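Local coordinates for ABC transporter substrate-binding protein (Vibrio cholerae, PDB 3LKV), which probably serves as the periplasmic substrate-binding component of an ABC transporter and holds a phenylalanine in its pocket in this crystal, at residues A[205-210]-A[230-234]; A[222-228]-A[235-241]. All coordinates share one frame. Numbering follows the deposited sequence.

Contact 1: residues A[205-210]-A[230-234]. With PHE (phenylalanine), chain B.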
loop_
_atom_site.group_PDB
_atom_site.type_symbol
_atom_site.label_atom_id
_atom_site.label_comp_id
_atom_site.label_asym_id
_atom_site.label_seq_id
_atom_site.Cartn_x
_atom_site.Cartn_y
_atom_site.Cartn_z
ATOM N N VAL A 205 6.598 25.357 -0.339
ATOM C CA VAL A 205 5.495 25.879 -1.173
ATOM C C VAL A 205 4.506 24.784 -1.553
ATOM O O VAL A 205 3.309 24.934 -1.332
ATOM C CB VAL A 205 6.002 26.600 -2.457
ATOM C CG1 VAL A 205 4.814 26.997 -3.402
ATOM C CG2 VAL A 205 6.790 27.870 -2.076
ATOM N N ALA A 206 5.012 23.662 -2.084
ATOM C CA ALA A 206 4.147 22.561 -2.504
ATOM C C ALA A 206 3.239 22.122 -1.352
ATOM O O ALA A 206 2.083 21.865 -1.554
ATOM C CB ALA A 206 4.962 21.353 -3.069
ATOM N N SER A 207 3.726 22.074 -0.139
ATOM C CA SER A 207 2.921 21.552 0.947
ATOM C C SER A 207 1.921 22.587 1.484
ATOM O O SER A 207 1.074 22.268 2.291
ATOM C CB SER A 207 3.853 21.049 2.057
ATOM O OG SER A 207 4.350 22.179 2.779
ATOM N N ALA A 208 2.014 23.829 1.036
ATOM C CA ALA A 208 1.137 24.888 1.462
ATOM C C ALA A 208 0.497 25.592 0.266
ATOM O O ALA A 208 0.099 26.732 0.380
ATOM C CB ALA A 208 1.926 25.896 2.299
ATOM N N ILE A 209 0.401 24.920 -0.868
ATOM C CA ILE A 209 -0.037 25.559 -2.094
ATOM C C ILE A 209 -1.479 26.090 -1.944
ATOM O O ILE A 209 -1.802 27.164 -2.450
ATOM C CB ILE A 209 0.125 24.591 -3.309
ATOM C CG1 ILE A 209 -0.112 25.297 -4.638
ATOM C CG2 ILE A 209 -0.816 23.362 -3.203
ATOM C CD1 ILE A 209 0.954 26.263 -5.039
ATOM N N GLU A 210 -2.325 25.385 -1.198
ATOM C CA GLU A 210 -3.707 25.853 -0.977
ATOM C C GLU A 210 -3.730 27.221 -0.298
ATOM O O GLU A 210 -4.499 28.083 -0.685
ATOM C CB GLU A 210 -4.562 24.822 -0.216
ATOM C CG GLU A 210 -4.564 23.430 -0.922
ATOM C CD GLU A 210 -5.859 22.607 -0.776
ATOM O OE1 GLU A 210 -6.973 23.203 -0.779
ATOM O OE2 GLU A 210 -5.750 21.350 -0.701
ATOM N N TYR A 230 0.095 21.958 -8.926
ATOM C CA TYR A 230 -0.325 23.301 -8.531
ATOM C C TYR A 230 -1.565 23.801 -9.316
ATOM O O TYR A 230 -2.394 24.512 -8.746
ATOM C CB TYR A 230 0.802 24.296 -8.661
ATOM C CG TYR A 230 2.065 23.989 -7.880
ATOM C CD1 TYR A 230 2.076 23.122 -6.816
ATOM C CD2 TYR A 230 3.232 24.663 -8.175
ATOM C CE1 TYR A 230 3.228 22.868 -6.122
ATOM C CE2 TYR A 230 4.389 24.455 -7.470
ATOM C CZ TYR A 230 4.396 23.546 -6.459
ATOM O OH TYR A 230 5.569 23.362 -5.786
ATOM N N VAL A 231 -1.693 23.407 -10.586
ATOM C CA VAL A 231 -2.804 23.824 -11.444
ATOM C C VAL A 231 -4.064 23.152 -10.924
ATOM O O VAL A 231 -5.139 23.782 -10.842
ATOM C CB VAL A 231 -2.547 23.533 -12.952
ATOM C CG1 VAL A 231 -2.584 22.046 -13.247
ATOM C CG2 VAL A 231 -3.590 24.159 -13.808
ATOM N N GLU A 232 -3.908 21.906 -10.477
ATOM C CA GLU A 232 -5.003 21.164 -9.853
ATOM C C GLU A 232 -5.596 21.953 -8.674
ATOM O O GLU A 232 -6.791 21.834 -8.414
ATOM C CB GLU A 232 -4.558 19.749 -9.409
ATOM C CG GLU A 232 -4.511 18.718 -10.572
ATOM C CD GLU A 232 -3.572 17.507 -10.329
ATOM O OE1 GLU A 232 -3.166 17.232 -9.173
ATOM O OE2 GLU A 232 -3.248 16.817 -11.319
ATOM N N ARG A 233 -4.802 22.789 -7.985
ATOM C CA ARG A 233 -5.317 23.500 -6.808
ATOM C C ARG A 233 -5.650 24.938 -7.084
ATOM O O ARG A 233 -5.884 25.675 -6.138
ATOM C CB ARG A 233 -4.283 23.484 -5.677
ATOM C CG ARG A 233 -3.960 22.111 -5.143
ATOM C CD ARG A 233 -5.169 21.453 -4.494
ATOM N NE ARG A 233 -4.735 20.110 -4.135
ATOM C CZ ARG A 233 -5.501 19.117 -3.674
ATOM N NH1 ARG A 233 -4.921 17.946 -3.372
ATOM N NH2 ARG A 233 -6.824 19.282 -3.509
ATOM N N GLY A 234 -5.579 25.372 -8.339
ATOM C CA GLY A 234 -5.982 26.749 -8.696
ATOM C C GLY A 234 -4.978 27.710 -9.316
ATOM O O GLY A 234 -5.321 28.840 -9.600
HETATM N N PHE B . 12.576 19.047 -6.965
HETATM C CA PHE B . 12.180 19.240 -5.513
HETATM C C PHE B . 13.431 19.007 -4.623
HETATM O O PHE B . 14.563 19.082 -5.185
HETATM C CB PHE B . 10.989 18.355 -5.117
HETATM C CG PHE B . 9.650 18.880 -5.628
HETATM C CD1 PHE B . 9.063 20.017 -5.045
HETATM C CD2 PHE B . 9.000 18.275 -6.680
HETATM C CE1 PHE B . 7.889 20.517 -5.510
HETATM C CE2 PHE B . 7.816 18.761 -7.146
HETATM C CZ PHE B . 7.242 19.883 -6.587
HETATM O OXT PHE B . 13.379 18.787 -3.392
#
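This is a side-chain packing contact between two helical pieces on one side of the parallel strands in the C-terminal lobe, reaching from the ligand pocket to the surface. Tyr230 is its centre. Ile209 lays CD1 over one face of the ring, 4.0 Å from its centroid, a CH-pi contact, while Ile209 CG1 meets Tyr230 CD1 at 3.8 Å. Ala206 CB sits 3.4 Å from Tyr230 OH, and that hydroxyl is hydrogen-bonded to Leu200 O outside the two segments. In this periplasmic-binding-protein fold the ligand lies between two lobes, and here Tyr230 OH and Ala206 CB approach CE1 of the bound phenylalanine at 3.7 and 3.9 Å. Gly234, with positive phi, is the C-prime residue of a Schellman motif that ends helix 228-232 and turns the chain toward Ala235. Farther out, Ile209 CG2 touches Arg233 CG at 3.9 Å. At the solvent-exposed end, Glu210 OE2 lies 3.6 Å from Arg233 NH2, over the guanidinium face: a long, purely electrostatic salt bridge.

Contact 2: residues A[222-228]-A[235-241]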
loop_
_atom_site.group_PDB
_atom_site.type_symbol
_atom_site.label_atom_id
_atom_site.label_comp_id
_atom_site.label_asym_id
_atom_site.label_seq_id
_atom_site.Cartn_x
_atom_site.Cartn_y
_atom_site.Cartn_z
ATOM N N PRO A 222 -2.887 36.076 -10.215
ATOM C CA PRO A 222 -2.780 34.720 -10.715
ATOM C C PRO A 222 -1.513 34.062 -10.218
ATOM O O PRO A 222 -0.570 34.771 -9.919
ATOM C CB PRO A 222 -2.670 34.909 -12.197
ATOM C CG PRO A 222 -2.240 36.342 -12.392
ATOM C CD PRO A 222 -2.862 37.077 -11.296
ATOM N N VAL A 223 -1.519 32.738 -10.124
ATOM C CA VAL A 223 -0.349 31.925 -9.797
ATOM C C VAL A 223 -0.019 31.063 -11.015
ATOM O O VAL A 223 -0.896 30.415 -11.560
ATOM C CB VAL A 223 -0.682 31.035 -8.572
ATOM C CG1 VAL A 223 0.448 30.034 -8.228
ATOM C CG2 VAL A 223 -1.009 31.909 -7.413
ATOM N N PHE A 224 1.234 31.091 -11.452
ATOM C CA PHE A 224 1.736 30.190 -12.475
ATOM C C PHE A 224 2.521 29.098 -11.755
ATOM O O PHE A 224 3.373 29.402 -10.918
ATOM C CB PHE A 224 2.675 30.899 -13.453
ATOM C CG PHE A 224 3.233 29.985 -14.484
ATOM C CD1 PHE A 224 2.534 29.718 -15.630
ATOM C CD2 PHE A 224 4.399 29.308 -14.249
ATOM C CE1 PHE A 224 3.009 28.790 -16.551
ATOM C CE2 PHE A 224 4.898 28.378 -15.159
ATOM C CZ PHE A 224 4.209 28.117 -16.313
ATOM N N GLY A 225 2.232 27.842 -12.092
ATOM C CA GLY A 225 2.815 26.710 -11.408
ATOM C C GLY A 225 3.952 26.019 -12.147
ATOM O O GLY A 225 3.879 25.761 -13.347
ATOM N N ALA A 226 4.986 25.646 -11.425
ATOM C CA ALA A 226 6.093 24.872 -12.026
ATOM C C ALA A 226 5.763 23.374 -11.994
ATOM O O ALA A 226 6.516 22.531 -12.509
ATOM C CB ALA A 226 7.405 25.203 -11.278
ATOM N N ALA A 227 4.642 23.046 -11.369
ATOM C CA ALA A 227 4.199 21.659 -11.215
ATOM C C ALA A 227 2.714 21.590 -11.519
ATOM O O ALA A 227 1.959 22.462 -11.113
ATOM C CB ALA A 227 4.455 21.153 -9.775
ATOM N N THR A 228 2.310 20.511 -12.148
ATOM C CA THR A 228 0.900 20.208 -12.477
ATOM C C THR A 228 0.013 20.121 -11.250
ATOM O O THR A 228 -1.139 20.567 -11.277
ATOM C CB THR A 228 0.834 18.885 -13.212
ATOM O OG1 THR A 228 1.691 18.973 -14.339
ATOM C CG2 THR A 228 -0.576 18.532 -13.664
ATOM N N ALA A 235 -3.745 27.279 -9.544
ATOM C CA ALA A 235 -2.863 28.021 -10.433
ATOM C C ALA A 235 -3.569 28.127 -11.797
ATOM O O ALA A 235 -4.256 27.211 -12.214
ATOM C CB ALA A 235 -1.511 27.306 -10.588
ATOM N N ILE A 236 -3.392 29.220 -12.504
ATOM C CA ILE A 236 -4.010 29.327 -13.837
ATOM C C ILE A 236 -3.382 28.455 -14.935
ATOM O O ILE A 236 -4.056 28.033 -15.873
ATOM C CB ILE A 236 -4.084 30.776 -14.297
ATOM C CG1 ILE A 236 -2.708 31.388 -14.502
ATOM C CG2 ILE A 236 -4.886 31.562 -13.287
ATOM C CD1 ILE A 236 -2.791 32.806 -15.082
ATOM N N ALA A 237 -2.103 28.151 -14.794
ATOM C CA ALA A 237 -1.400 27.417 -15.793
ATOM C C ALA A 237 -0.213 26.778 -15.117
ATOM O O ALA A 237 0.239 27.260 -14.063
ATOM C CB ALA A 237 -0.940 28.339 -16.876
ATOM N N SER A 238 0.330 25.736 -15.729
ATOM C CA SER A 238 1.582 25.157 -15.249
ATOM C C SER A 238 2.338 24.497 -16.355
ATOM O O SER A 238 1.745 24.087 -17.364
ATOM C CB SER A 238 1.297 24.139 -14.151
ATOM O OG SER A 238 0.524 23.069 -14.670
ATOM N N LEU A 239 3.644 24.346 -16.174
ATOM C CA LEU A 239 4.441 23.604 -17.148
ATOM C C LEU A 239 5.388 22.649 -16.421
ATOM O O LEU A 239 6.590 22.896 -16.309
ATOM C CB LEU A 239 5.192 24.566 -18.080
ATOM C CG LEU A 239 5.967 23.942 -19.229
ATOM C CD1 LEU A 239 4.971 23.301 -20.201
ATOM C CD2 LEU A 239 6.862 24.975 -19.932
ATOM N N GLY A 240 4.835 21.562 -15.918
ATOM C CA GLY A 240 5.591 20.681 -15.028
ATOM C C GLY A 240 5.912 19.334 -15.636
ATOM O O GLY A 240 5.373 18.956 -16.682
ATOM N N PHE A 241 6.772 18.591 -14.961
ATOM C CA PHE A 241 7.093 17.218 -15.380
ATOM C C PHE A 241 6.017 16.271 -14.907
ATOM O O PHE A 241 5.132 16.627 -14.108
ATOM C CB PHE A 241 8.432 16.768 -14.785
ATOM C CG PHE A 241 9.583 17.603 -15.225
ATOM C CD1 PHE A 241 9.980 17.584 -16.536
ATOM C CD2 PHE A 241 10.243 18.441 -14.338
ATOM C CE1 PHE A 241 11.044 18.413 -16.972
ATOM C CE2 PHE A 241 11.290 19.215 -14.763
ATOM C CZ PHE A 241 11.688 19.217 -16.093
HETATM O O HOH W 1 7.719 19.989 -12.474
HETATM O O HOH W 2 4.500 18.557 -12.331
HETATM O O HOH W 3 1.997 21.029 -15.795
HETATM O O HOH W 4 2.570 16.453 -15.330
#
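Strands 223-225 and 237-240 run side by side in parallel, 4.7 Å apart at closest approach and 21° from aligned, with helix 228-232 making the crossover of a beta-alpha-beta unit. Three backbone hydrogen bonds join them: Ile236 N to Val223 O (2.9 Å), Gly225 N to Ala237 O (2.9 Å) and Leu239 N to Gly225 O (3.2 Å). One hollow in this seam is Gly225, with Ala235 CB 4.1 Å from Gly225 N and Ser238 alongside. A CB there would come within 3.4 Å of Ser238 CB and crowd Ala227 O; without one, Ser238 CA closes to 3.0 Å from Gly225 O in a CA-H...O contact. A second hollow lies at Gly240, where a CB would clash with Ala227 CA, Ala226 O and Thr228 N, so the turn after strand 223-225 can press on it, Ala227 CA to Gly240 CA being 4.2 Å. Phe224 is the bulky bump, its ring lying along the next strand: CD1 meets Ala237 CB at 3.9 Å, CZ meets Leu239 CB at 4.1 Å, and Ala237 O sits over one face. Pro222 CB fits against Ile236 CD1 at 3.6 Å. Where the two segments diverge, water fills the gap: water 1 links Ala226 O to Phe241 N, and water 3 links Thr228 OG1, Ser238 OG and Gly240 N. Strand 196-199 flanks strand 223-225, and the antiparallel strand 275-278 borders strand 237-240. Helix 126-136 packs on the Phe224 and Ala237 face, bringing His129 to the Phe224 ring and to Leu239 O.

From the N terminus, 205-210 comes first; helix 209-218 then leads into strand 223-225, helix 228-232 and strand 237-240. Contact 1 closes a loop when 230-234 returns to 205-210, and contact 2 closes a shorter one when 235-241 pairs with 222-228. The four segments alternate, so the two loops cross and share the span from 222 to 234. The contacts meet directly: Tyr230 CD2 packs 3.8 Å from Gly225 CA, Val231 CB lies 3.5 Å from Ser238 OG, and Tyr230 O is probably hydrogen-bonded to Ala235 N at 3.2 Å. Together they tie the crossover helix to both the sheet and the preceding helices beside the ligand pocket.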